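Long-range contacts in LbaCas13a H328A (C2c2) (Lachnospiraceae bacterium NK4A179, PDB 5WLH), which binds pre-crRNA and, as an RNA-targeting CRISPR-Cas13a nuclease, probably uses the matured guide RNA to recognise target RNA and cleave at A: residues A[663-669]-A[726-731]; A[893-897]-A[962-966]; A[741-745]-A[850-856]. The contacts are given in a common frame with arbitrary orientation. Residue numbers count along the deposited sequence, not the author numbering.

Interaction 1. Residues A[663-669]-A[726-731]; sequences DLYKDNV and EIYYNA. With nucleotides of chain B.
Residues 663-665 are helical, and the chain then leaves helix 654-665 in an extended run over D667-V669. Segment 726-731 lies near the C-terminal end of helix 709-732 and widens into a pi-type turn at 728-731, though N730 N and A731 N still reach E726 O and I727 O, both at 3.0 Å. The contact joins a helix end and its exit loop to one helix, knob-into-hole, in a largely helical part of Cas13a that here touches the bound pre-crRNA. Register is set by L664 and N730, with CA atoms 5.2 Å apart. L664 (mt) is the knob, seated among E726, I727, N730 and A731: CD1 lies 3.6 Å from E726 CB, and CD2 3.7 Å from A731 CB. V669 points at the helix, its CG2 3.4 Å from N730 OD1, while N730 ND2 turns back onto E726 O at 2.9 Å. One water donates to both D663 O (2.6 Å) and N730 O (2.7 Å), bridging the backbones. F643 and M639 of helix 635-645 cover Y665. Y665 (chi1 m) donates from OH to E726 OE2 in a very short 2.4 Å hydrogen bond, OE2 lying at the ring edge, near its plane. E726 also packs on an RNA phosphate. Y729, in cation-pi contact with R671, holds another: its OH, also hydrogen-bonded to F678 N, donates to OP2 of nucleotide A 34 of chain B at 2.6 Å.

Interaction 2. Residues A[893-897]-A[962-966]; sequences LISRV and DVDAV
Two helical turns cross nearly at right angles: segment 893-897 of the short helix 891-898 and segment 962-966, near the start of helix 960-974, have axes 11.0 Å apart at closest and a signed crossing angle of -103°. The contact joins these two helices about 9 Å (nearest atoms) from the bound RNA. The nearest CA atoms, those of L893 and D962, are 6.6 Å apart. Each segment keeps its alpha-helical bond, V897 N to L893 O and V966 N to D962 O, both 2.9 Å. V897 O takes a further bond from Q904 NE2, S895 OG bonds to G892 O, and D964 OD2 has a weak hydrogen bond from H926 NE2. Across the interface R896 (chi1 m, chi2 t, chi3 m) presents its guanidinium edge-on to D962 (chi1 m): NE of R896 donates to OD2 of D962 at 2.7 Å and NH2 to its OD1 at 2.9 Å, a bidentate salt bridge. Beside it L893 (chi1 t, chi2 p) reaches A965 CB with CD2 at 3.5 Å; V897 CG2 lies 4.1 Å from V966 CG2. F628 of helix 621-632 backs L893 and V897. The chemistry is that of an ion pair beside an apolar core: D962, a buried acid, has its charge compensated by an exposed arginine.

Interaction 3. Residues A[741-745]-A[850-856]; sequences RFITK and LRKAFLE
Segment 741-745, the end of helix 736-745, runs obliquely against segment 850-856 of helix 843-861: the axes come within 9.9 Å, their directions differ by 131° (signed crossing angle +131°), and the CA atoms of F742 and A853 are 6.0 Å apart. Both segments are regular alpha-helix. At the start of the second, L850 (mt) points its CA-to-CB bond away, yet CD2 swings back to 4.2 Å from F742 CE2; F742 (chi1 t) brings its ring edge to the backbone, with CE2 4.0 Å from L850 N, and both residues also touch L805 of helix 805-813. R851 faces elsewhere and bonds through NE to V681 O. The backbone of K852 passes K745, whose NZ lies 3.9 Å from K852 O without bonding to it. A853 follows, its CB directed at the partner helix, where the two CA traces run closest, and K745 NZ is 4.0 Å from A853 CA. This is a helix-helix crossing with a cluster of aromatic and aliphatic side chains on its far side, in a helical region near the bound pre-crRNA, nearest atoms of contact and RNA about 7 Å apart. F854 turns away into that cluster, edge-to-face with F724 and F732 of helix 709-732. L855 packs on N696 and L697. One turn beyond K852, E856 (chi1 t, chi2 t) extends toward the first helix and completes a salt-bridge network with R741 and K745, one turn apart: E856 OE2 is 2.6 Å from R741 NE and 3.0 Å from K745 NZ, both hydrogen bonds weak and the position of OE2 less certain.

Overall arrangement
Along the chain the three contacts come in series, with none nesting in or crossing another. Interaction 1 closes first, its 56 intervening residues returning helix 709-732 to the end of helix 654-665. Helix 736-745 follows directly and opens interaction 3, whose 104-residue loop, partly unmodelled, closes on helix 843-861. Helix 891-898, the next along, opens interaction 2, which ends at helix 960-974 after 64 residues. In space interaction 1 lies between the others: Y728 packs on F854 and L850, and I727 on F854, of interaction 3, whereas N668 and V669 meet A965 and D964, respectively, of interaction 2. Interactions 2 and 3 stay about 18 Å apart at their nearest atoms.

Interaction 1. Residues A[663-669]-A[726-731]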
# COMPACT_ATOMS: atom_id res chain seq x y z
N ASP A 663 14.95 26.97 21.99
CA ASP A 663 14.07 27.25 20.85
C ASP A 663 13.45 25.98 20.29
O ASP A 663 12.26 25.95 19.98
CB ASP A 663 14.86 27.94 19.74
CG ASP A 663 15.20 29.38 20.06
OD1 ASP A 663 14.72 29.92 21.08
OD2 ASP A 663 15.98 29.95 19.27
N LEU A 664 14.25 24.92 20.14
CA LEU A 664 13.78 23.72 19.46
C LEU A 664 12.85 22.89 20.32
O LEU A 664 11.91 22.28 19.80
CB LEU A 664 14.95 22.86 18.99
CG LEU A 664 15.88 23.50 17.94
CD1 LEU A 664 16.82 22.48 17.36
CD2 LEU A 664 15.08 24.19 16.82
N TYR A 665 13.07 22.85 21.64
CA TYR A 665 12.44 21.84 22.47
C TYR A 665 11.53 22.39 23.55
O TYR A 665 10.99 21.61 24.34
CB TYR A 665 13.53 20.94 23.07
CG TYR A 665 14.42 20.35 21.99
CD1 TYR A 665 13.85 19.76 20.86
CD2 TYR A 665 15.80 20.40 22.09
CE1 TYR A 665 14.66 19.23 19.86
CE2 TYR A 665 16.61 19.88 21.08
CZ TYR A 665 16.03 19.29 19.98
OH TYR A 665 16.83 18.78 18.97
N LYS A 666 11.33 23.71 23.59
CA LYS A 666 10.43 24.31 24.58
C LYS A 666 9.00 23.84 24.40
O LYS A 666 8.25 23.74 25.38
CB LYS A 666 10.49 25.84 24.51
CG LYS A 666 10.01 26.44 23.19
CD LYS A 666 10.23 27.95 23.10
CE LYS A 666 10.12 28.45 21.66
NZ LYS A 666 10.28 29.93 21.55
N ASP A 667 8.59 23.58 23.16
CA ASP A 667 7.25 23.09 22.87
C ASP A 667 7.36 21.81 22.06
O ASP A 667 8.23 21.70 21.19
CB ASP A 667 6.42 24.12 22.09
CG ASP A 667 6.38 25.46 22.78
OD1 ASP A 667 6.16 25.48 24.01
OD2 ASP A 667 6.58 26.48 22.10
N ASN A 668 6.50 20.85 22.36
CA ASN A 668 6.42 19.67 21.52
C ASN A 668 5.93 20.08 20.14
O ASN A 668 5.00 20.88 20.01
CB ASN A 668 5.49 18.63 22.15
CG ASN A 668 6.14 17.92 23.33
OD1 ASN A 668 7.37 17.84 23.42
ND2 ASN A 668 5.31 17.42 24.24
N VAL A 669 6.58 19.55 19.10
CA VAL A 669 6.30 19.92 17.72
C VAL A 669 5.57 18.76 17.06
O VAL A 669 6.05 17.62 17.07
CB VAL A 669 7.60 20.26 16.96
CG1 VAL A 669 7.29 20.59 15.51
CG2 VAL A 669 8.32 21.41 17.66
N GLU A 726 17.41 19.13 13.04
CA GLU A 726 16.56 19.50 14.17
C GLU A 726 15.96 20.88 13.96
O GLU A 726 14.79 21.11 14.29
CB GLU A 726 17.35 19.41 15.47
CG GLU A 726 17.72 17.99 15.86
CD GLU A 726 16.50 17.16 16.24
OE1 GLU A 726 16.31 16.08 15.64
OE2 GLU A 726 15.74 17.57 17.14
N ILE A 727 16.73 21.81 13.40
CA ILE A 727 16.19 23.14 13.14
C ILE A 727 15.09 23.08 12.09
O ILE A 727 14.06 23.75 12.22
CB ILE A 727 17.30 24.10 12.69
CG1 ILE A 727 18.31 24.29 13.83
CG2 ILE A 727 16.69 25.40 12.20
CD1 ILE A 727 19.51 25.13 13.42
N TYR A 728 15.30 22.29 11.05
CA TYR A 728 14.34 22.17 9.96
C TYR A 728 12.97 21.82 10.52
O TYR A 728 11.97 22.50 10.25
CB TYR A 728 14.82 21.11 8.97
CG TYR A 728 13.96 20.92 7.75
CD1 TYR A 728 14.05 21.78 6.67
CD2 TYR A 728 13.05 19.86 7.67
CE1 TYR A 728 13.27 21.61 5.55
CE2 TYR A 728 12.27 19.68 6.55
CZ TYR A 728 12.38 20.54 5.50
OH TYR A 728 11.60 20.36 4.39
N TYR A 729 12.91 20.79 11.35
CA TYR A 729 11.61 20.31 11.79
C TYR A 729 11.05 21.16 12.93
O TYR A 729 9.84 21.43 12.95
CB TYR A 729 11.71 18.84 12.21
CG TYR A 729 11.96 17.93 11.03
CD1 TYR A 729 11.01 17.79 10.03
CD2 TYR A 729 13.14 17.21 10.94
CE1 TYR A 729 11.23 16.95 8.94
CE2 TYR A 729 13.37 16.38 9.87
CZ TYR A 729 12.41 16.25 8.87
OH TYR A 729 12.65 15.43 7.80
N ASN A 730 11.90 21.60 13.85
CA ASN A 730 11.41 22.15 15.11
C ASN A 730 11.35 23.67 15.16
O ASN A 730 10.78 24.22 16.12
CB ASN A 730 12.27 21.61 16.26
CG ASN A 730 12.15 20.11 16.41
OD1 ASN A 730 11.16 19.63 16.95
ND2 ASN A 730 13.15 19.37 15.95
N ALA A 731 11.89 24.36 14.16
CA ALA A 731 11.84 25.82 14.14
C ALA A 731 11.48 26.34 12.76
O ALA A 731 10.65 27.25 12.62
CB ALA A 731 13.19 26.39 14.58
P A B 34 9.90 13.31 8.05
OP1 A B 34 9.15 13.63 9.30
OP2 A B 34 10.32 14.40 7.11
O5' A B 34 11.18 12.41 8.29
C5' A B 34 11.20 11.40 9.29
C4' A B 34 12.60 11.10 9.75
O4' A B 34 13.30 10.30 8.75
C3' A B 34 13.49 12.33 10.02
O3' A B 34 14.26 12.12 11.20
C2' A B 34 14.43 12.35 8.82
O2' A B 34 15.68 12.95 9.06
C1' A B 34 14.58 10.85 8.52
N9 A B 34 15.04 10.57 7.16
C8 A B 34 14.47 10.82 5.94
N7 A B 34 15.22 10.46 4.92
C5 A B 34 16.37 9.96 5.51
C6 A B 34 17.57 9.42 5.00
N6 A B 34 17.83 9.28 3.69
N1 A B 34 18.51 9.02 5.88
C2 A B 34 18.27 9.15 7.19
N3 A B 34 17.19 9.65 7.79
C4 A B 34 16.27 10.03 6.89
O HOH W 1 11.22 26.47 17.63

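Interaction 2. Residues A[893-897]-A[962-966]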
# COMPACT_ATOMS: atom_id res chain seq x y z
N LEU A 893 0.73 17.03 28.94
CA LEU A 893 0.56 15.66 28.48
C LEU A 893 0.59 14.66 29.63
O LEU A 893 -0.12 13.64 29.60
CB LEU A 893 1.65 15.32 27.46
CG LEU A 893 1.53 13.98 26.76
CD1 LEU A 893 0.17 13.88 26.07
CD2 LEU A 893 2.68 13.83 25.77
N ILE A 894 1.40 14.93 30.66
CA ILE A 894 1.54 14.00 31.78
C ILE A 894 0.18 13.72 32.41
O ILE A 894 -0.22 12.57 32.58
CB ILE A 894 2.54 14.54 32.81
CG1 ILE A 894 3.95 14.61 32.19
CG2 ILE A 894 2.54 13.69 34.07
CD1 ILE A 894 4.91 15.48 32.98
N SER A 895 -0.56 14.78 32.77
CA SER A 895 -1.86 14.57 33.40
C SER A 895 -2.85 13.91 32.45
O SER A 895 -3.72 13.15 32.88
CB SER A 895 -2.42 15.89 33.94
OG SER A 895 -2.63 16.83 32.90
N ARG A 896 -2.73 14.18 31.15
CA ARG A 896 -3.68 13.59 30.21
C ARG A 896 -3.42 12.10 30.03
O ARG A 896 -4.36 11.31 29.92
CB ARG A 896 -3.64 14.34 28.89
CG ARG A 896 -4.20 15.76 29.03
CD ARG A 896 -4.53 16.40 27.69
NE ARG A 896 -3.34 16.70 26.90
CZ ARG A 896 -2.61 17.82 27.01
NH1 ARG A 896 -2.93 18.75 27.90
NH2 ARG A 896 -1.55 17.99 26.23
N VAL A 897 -2.15 11.68 30.02
CA VAL A 897 -1.85 10.25 29.98
C VAL A 897 -2.29 9.57 31.27
O VAL A 897 -2.79 8.44 31.25
CB VAL A 897 -0.36 10.02 29.70
CG1 VAL A 897 0.02 8.54 29.94
CG2 VAL A 897 -0.05 10.43 28.28
N ASP A 962 -1.83 14.73 21.26
CA ASP A 962 -1.28 13.96 22.37
C ASP A 962 -0.71 12.63 21.90
O ASP A 962 0.36 12.22 22.36
CB ASP A 962 -2.34 13.70 23.44
CG ASP A 962 -2.71 14.95 24.21
OD1 ASP A 962 -1.94 15.95 24.14
OD2 ASP A 962 -3.76 14.93 24.86
N VAL A 963 -1.43 11.95 21.01
CA VAL A 963 -0.92 10.69 20.47
C VAL A 963 0.41 10.93 19.80
O VAL A 963 1.37 10.16 19.98
CB VAL A 963 -1.92 10.07 19.49
CG1 VAL A 963 -1.34 8.75 18.95
CG2 VAL A 963 -3.23 9.81 20.21
N ASP A 964 0.47 11.99 18.99
CA ASP A 964 1.70 12.38 18.32
C ASP A 964 2.84 12.54 19.30
O ASP A 964 3.91 11.95 19.13
CB ASP A 964 1.45 13.66 17.52
CG ASP A 964 2.58 13.97 16.56
OD1 ASP A 964 3.67 14.37 17.04
OD2 ASP A 964 2.40 13.80 15.33
N ALA A 965 2.62 13.32 20.36
CA ALA A 965 3.68 13.58 21.33
C ALA A 965 4.12 12.29 22.00
O ALA A 965 5.31 12.11 22.28
CB ALA A 965 3.20 14.58 22.37
N VAL A 966 3.18 11.39 22.28
CA VAL A 966 3.53 10.13 22.92
C VAL A 966 4.39 9.29 22.00
O VAL A 966 5.43 8.76 22.40
CB VAL A 966 2.27 9.37 23.34
CG1 VAL A 966 2.64 7.98 23.71
CG2 VAL A 966 1.58 10.09 24.52

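Interaction 3. Residues A[741-745]-A[850-856]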
# COMPACT_ATOMS: atom_id res chain seq x y z
N ARG A 741 8.19 34.45 3.13
CA ARG A 741 9.32 34.56 2.21
C ARG A 741 9.37 33.40 1.22
O ARG A 741 9.81 33.57 0.08
CB ARG A 741 10.63 34.63 2.98
CG ARG A 741 10.91 35.97 3.63
CD ARG A 741 12.32 36.45 3.29
NE ARG A 741 12.71 36.08 1.93
CZ ARG A 741 12.36 36.76 0.83
NH1 ARG A 741 11.62 37.86 0.91
NH2 ARG A 741 12.77 36.34 -0.36
N PHE A 742 8.94 32.21 1.65
CA PHE A 742 8.81 31.10 0.71
C PHE A 742 7.81 31.45 -0.38
O PHE A 742 8.05 31.17 -1.56
CB PHE A 742 8.39 29.83 1.46
CG PHE A 742 8.03 28.68 0.56
CD1 PHE A 742 6.74 28.57 0.03
CD2 PHE A 742 8.96 27.70 0.26
CE1 PHE A 742 6.40 27.50 -0.79
CE2 PHE A 742 8.62 26.64 -0.56
CZ PHE A 742 7.35 26.54 -1.08
N ILE A 743 6.68 32.04 -0.00
CA ILE A 743 5.62 32.36 -0.96
C ILE A 743 6.10 33.42 -1.94
O ILE A 743 5.86 33.33 -3.15
CB ILE A 743 4.36 32.84 -0.20
CG1 ILE A 743 3.73 31.68 0.59
CG2 ILE A 743 3.34 33.44 -1.16
CD1 ILE A 743 2.68 32.15 1.57
N THR A 744 6.81 34.43 -1.44
CA THR A 744 7.35 35.47 -2.30
C THR A 744 8.38 34.91 -3.27
O THR A 744 8.27 35.10 -4.49
CB THR A 744 7.95 36.58 -1.44
OG1 THR A 744 6.90 37.22 -0.71
CG2 THR A 744 8.67 37.60 -2.32
N LYS A 745 9.39 34.21 -2.74
CA LYS A 745 10.43 33.63 -3.60
C LYS A 745 9.84 32.70 -4.64
O LYS A 745 10.28 32.69 -5.80
CB LYS A 745 11.46 32.89 -2.75
CG LYS A 745 12.74 33.68 -2.47
CD LYS A 745 13.81 32.82 -1.77
CE LYS A 745 13.54 32.68 -0.27
NZ LYS A 745 14.75 32.98 0.55
N LEU A 850 12.42 25.33 -0.61
CA LEU A 850 12.64 25.02 0.80
C LEU A 850 14.11 25.17 1.18
O LEU A 850 14.43 25.72 2.23
CB LEU A 850 12.15 23.61 1.12
CG LEU A 850 10.64 23.42 1.32
CD1 LEU A 850 10.29 21.94 1.45
CD2 LEU A 850 10.14 24.19 2.52
N ARG A 851 15.01 24.68 0.32
CA ARG A 851 16.44 24.71 0.62
C ARG A 851 16.94 26.14 0.76
O ARG A 851 17.68 26.47 1.69
CB ARG A 851 17.20 23.97 -0.47
CG ARG A 851 18.68 23.78 -0.24
CD ARG A 851 19.34 23.26 -1.52
NE ARG A 851 18.88 21.91 -1.86
CZ ARG A 851 18.19 21.60 -2.95
NH1 ARG A 851 17.89 22.53 -3.84
NH2 ARG A 851 17.81 20.34 -3.16
N LYS A 852 16.49 27.02 -0.14
CA LYS A 852 16.91 28.41 -0.07
C LYS A 852 16.24 29.14 1.09
O LYS A 852 16.90 29.92 1.79
CB LYS A 852 16.63 29.10 -1.41
CG LYS A 852 17.43 28.50 -2.58
CD LYS A 852 18.84 28.06 -2.15
CE LYS A 852 19.49 27.15 -3.19
NZ LYS A 852 20.59 26.30 -2.67
N ALA A 853 14.95 28.88 1.34
CA ALA A 853 14.30 29.47 2.50
C ALA A 853 15.01 29.06 3.79
O ALA A 853 15.13 29.87 4.72
CB ALA A 853 12.82 29.08 2.55
N PHE A 854 15.47 27.81 3.87
CA PHE A 854 16.14 27.35 5.09
C PHE A 854 17.47 28.05 5.28
O PHE A 854 17.81 28.48 6.39
CB PHE A 854 16.35 25.83 5.05
CG PHE A 854 16.97 25.27 6.29
CD1 PHE A 854 16.18 24.89 7.37
CD2 PHE A 854 18.35 25.13 6.40
CE1 PHE A 854 16.75 24.37 8.52
CE2 PHE A 854 18.94 24.60 7.54
CZ PHE A 854 18.13 24.22 8.61
N LEU A 855 18.26 28.16 4.21
CA LEU A 855 19.54 28.84 4.33
C LEU A 855 19.36 30.27 4.80
O LEU A 855 20.11 30.75 5.66
CB LEU A 855 20.29 28.79 3.00
CG LEU A 855 20.66 27.37 2.54
CD1 LEU A 855 21.11 27.35 1.09
CD2 LEU A 855 21.72 26.75 3.44
N GLU A 856 18.34 30.96 4.27
CA GLU A 856 18.09 32.33 4.70
C GLU A 856 17.62 32.38 6.16
O GLU A 856 18.00 33.28 6.91
CB GLU A 856 17.06 32.99 3.77
CG GLU A 856 16.57 34.35 4.25
CD GLU A 856 15.71 35.06 3.22
OE1 GLU A 856 16.20 36.04 2.61
OE2 GLU A 856 14.54 34.64 3.02